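Long-range contact in Dr hemagglutinin structural subunit (PDB 1USQ), which mediates adherence of uropathogenic Escherichia coli to the upper urinary tract by binding the Dr blood group antigen: residues G52-Q57 with I122-D127. The protein carries 3 engineered substitutions. Sequence-based numbering, arbitrary orientation.
Sequences GPVTVQ and IGIYVD. With CLM (chloramphenicol), chain K.
Ile122 N reaches Val54 O at 2.8 Å in an almost straight bond (177°), one half of a doubly hydrogen-bonded antiparallel pair. Val54 N returns to Ile122 O at the same length but in a more bent hydrogen bond (139°). The next hydrogen-bonded pair along the ladder is looser, with Ile124 N 3.1 Å from Gly52 O and only a weak return from Gly52 N to Ile124 O. Between them lies the non-hydrogen-bonded pair of Pro53 and Gly123, which suits an imino acid, since no N-H is needed there.

The ladder illustrates how two faces of one strand pair can serve different ends. On the face carrying Val54, Ile122 and Ile124 the side chains lie against one another across the strands, Val54 squarely beside Ile122 and diagonally against Ile124. Val54 CG2, anti to its carbonyl carbon, meets Ile124 CG1 at 3.9 Å, while Ile122 CG1 turns the other way along the ladder to meet Val56 CG2 at 3.8 Å, the two side chains crossing at a slant.

The other face, at Pro53 and Gly123, receives chloramphenicol. The Tyr125 hydroxyl crosses over Gly123, occupying the side on which a side chain would stand. CL2 lies 3.6 Å from Gly123 CA, and CL1 rests over one face of the Tyr125 ring, offset toward the rim. Pro53 lies alongside the drug, its CD 3.2 Å from the amide oxygen O2.

In this immunoglobulin-like Dr-family adhesin, strand 119-126 runs between strands 50-59 and 90-97, with Ile95 of the latter touching both isoleucines and Arg96 making a cation-pi contact with Tyr125. Thr21 of strand 17-26 packs against Val54 and Ile124; Val33 of a second subunit packs on Val54 and Val31 of that subunit on Val56.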
loop_
_atom_site.group_PDB
_atom_site.type_symbol
_atom_site.label_atom_id
_atom_site.label_comp_id
_atom_site.label_asym_id
_atom_site.label_seq_id
_atom_site.Cartn_x
_atom_site.Cartn_y
_atom_site.Cartn_z
ATOM N N GLY A 52 -7.605 1.797 18.077
ATOM C CA GLY A 52 -6.197 2.193 17.990
ATOM C C GLY A 52 -6.042 3.698 18.025
ATOM O O GLY A 52 -7.001 4.429 17.835
ATOM N N PRO A 53 -4.816 4.154 18.264
ATOM C CA PRO A 53 -4.539 5.585 18.341
ATOM C C PRO A 53 -4.231 6.171 16.956
ATOM O O PRO A 53 -3.845 5.449 16.019
ATOM C CB PRO A 53 -3.294 5.649 19.240
ATOM C CG PRO A 53 -2.558 4.365 18.935
ATOM C CD PRO A 53 -3.652 3.332 18.664
ATOM N N VAL A 54 -4.429 7.480 16.834
ATOM C CA VAL A 54 -4.079 8.216 15.628
ATOM C C VAL A 54 -3.230 9.406 16.073
ATOM O O VAL A 54 -3.685 10.240 16.853
ATOM C CB VAL A 54 -5.363 8.742 14.887
ATOM C CG1 VAL A 54 -4.982 9.658 13.699
ATOM C CG2 VAL A 54 -6.216 7.575 14.417
ATOM N N THR A 55 -1.991 9.481 15.611
ATOM C CA THR A 55 -1.144 10.597 16.021
ATOM C C THR A 55 -1.466 11.817 15.189
ATOM O O THR A 55 -1.799 11.711 13.998
ATOM C CB THR A 55 0.351 10.286 15.868
ATOM O OG1 THR A 55 0.632 10.023 14.485
ATOM C CG2 THR A 55 0.745 9.063 16.732
ATOM N N VAL A 56 -1.356 12.977 15.827
ATOM C CA VAL A 56 -1.585 14.251 15.171
ATOM C C VAL A 56 -0.505 15.192 15.640
ATOM O O VAL A 56 -0.222 15.287 16.834
ATOM C CB VAL A 56 -2.967 14.847 15.569
ATOM C CG1 VAL A 56 -3.173 16.229 14.896
ATOM C CG2 VAL A 56 -4.094 13.885 15.210
ATOM N N GLN A 57 0.148 15.837 14.686
ATOM C CA GLN A 57 1.200 16.784 14.981
ATOM C C GLN A 57 1.020 17.953 14.027
ATOM O O GLN A 57 1.210 17.812 12.824
ATOM C CB GLN A 57 2.580 16.146 14.770
ATOM C CG GLN A 57 2.923 15.069 15.791
ATOM C CD GLN A 57 3.380 15.647 17.104
ATOM O OE1 GLN A 57 3.377 16.857 17.290
ATOM N NE2 GLN A 57 3.848 14.791 17.999
ATOM N N ILE A 122 -5.331 10.950 19.046
ATOM C CA ILE A 122 -6.779 10.842 18.909
ATOM C C ILE A 122 -7.097 9.358 18.984
ATOM O O ILE A 122 -6.572 8.570 18.209
ATOM C CB ILE A 122 -7.250 11.381 17.543
ATOM C CG1 ILE A 122 -6.956 12.888 17.430
ATOM C CG2 ILE A 122 -8.759 11.097 17.336
ATOM C CD1 ILE A 122 -7.988 13.780 18.136
ATOM N N GLY A 123 -7.912 8.962 19.946
ATOM C CA GLY A 123 -8.270 7.562 20.059
ATOM C C GLY A 123 -9.514 7.214 19.241
ATOM O O GLY A 123 -10.438 8.012 19.120
ATOM N N ILE A 124 -9.523 6.012 18.688
ATOM C CA ILE A 124 -10.672 5.510 17.947
ATOM C C ILE A 124 -11.236 4.361 18.755
ATOM O O ILE A 124 -10.527 3.403 19.060
ATOM C CB ILE A 124 -10.280 4.983 16.549
ATOM C CG1 ILE A 124 -9.514 6.057 15.752
ATOM C CG2 ILE A 124 -11.531 4.562 15.780
ATOM C CD1 ILE A 124 -10.291 7.388 15.569
ATOM N N TYR A 125 -12.505 4.487 19.138
ATOM C CA TYR A 125 -13.167 3.513 20.005
ATOM C C TYR A 125 -14.477 3.008 19.402
ATOM O O TYR A 125 -15.260 3.789 18.848
ATOM C CB TYR A 125 -13.488 4.162 21.358
ATOM C CG TYR A 125 -12.287 4.775 22.046
ATOM C CD1 TYR A 125 -11.527 4.038 22.943
ATOM C CD2 TYR A 125 -11.923 6.102 21.800
ATOM C CE1 TYR A 125 -10.404 4.600 23.560
ATOM C CE2 TYR A 125 -10.803 6.665 22.391
ATOM C CZ TYR A 125 -10.061 5.916 23.285
ATOM O OH TYR A 125 -8.950 6.476 23.876
ATOM N N VAL A 126 -14.780 1.737 19.636
ATOM C CA VAL A 126 -16.067 1.182 19.202
ATOM C C VAL A 126 -17.213 1.941 19.904
ATOM O O VAL A 126 -17.159 2.170 21.114
ATOM C CB VAL A 126 -16.168 -0.331 19.516
ATOM C CG1 VAL A 126 -17.615 -0.841 19.307
ATOM C CG2 VAL A 126 -15.171 -1.128 18.641
ATOM N N ASP A 127 -18.202 2.390 19.124
ATOM C CA ASP A 127 -19.349 3.146 19.671
ATOM C C ASP A 127 -20.590 2.252 19.715
ATOM O O ASP A 127 -21.269 2.069 18.704
ATOM C CB ASP A 127 -19.627 4.384 18.811
ATOM C CG ASP A 127 -20.829 5.206 19.310
ATOM O OD1 ASP A 127 -21.254 5.027 20.462
ATOM O OD2 ASP A 127 -21.324 6.062 18.550
HETATM C C1 CLM K . -6.586 4.253 22.258
HETATM CL CL1 CLM K . -7.835 3.981 21.004
HETATM CL CL2 CLM K . -5.719 5.778 21.943
HETATM C C2 CLM K . -5.604 3.014 22.211
HETATM O O2 CLM K . -5.468 2.353 21.168
HETATM N N2 CLM K . -5.114 2.691 23.348
HETATM C C3 CLM K . -4.340 1.786 24.209
HETATM C C4 CLM K . -5.282 0.909 25.051
HETATM O O4 CLM K . -5.782 -0.227 24.308
HETATM C C5 CLM K . -3.317 2.577 25.047
HETATM O O5 CLM K . -4.074 3.348 25.979
HETATM C C6 CLM K . -2.443 3.432 24.153
HETATM C C7 CLM K . -1.724 2.841 23.107
HETATM C C8 CLM K . -0.894 3.642 22.288
HETATM C C9 CLM K . -0.825 5.003 22.608
HETATM N N9 CLM K . 0.071 5.869 21.769
HETATM O O9A CLM K . 0.134 7.056 22.109
HETATM O O9B CLM K . 0.654 5.372 20.833
HETATM C C10 CLM K . -1.521 5.577 23.628
HETATM C C11 CLM K . -2.351 4.795 24.412
#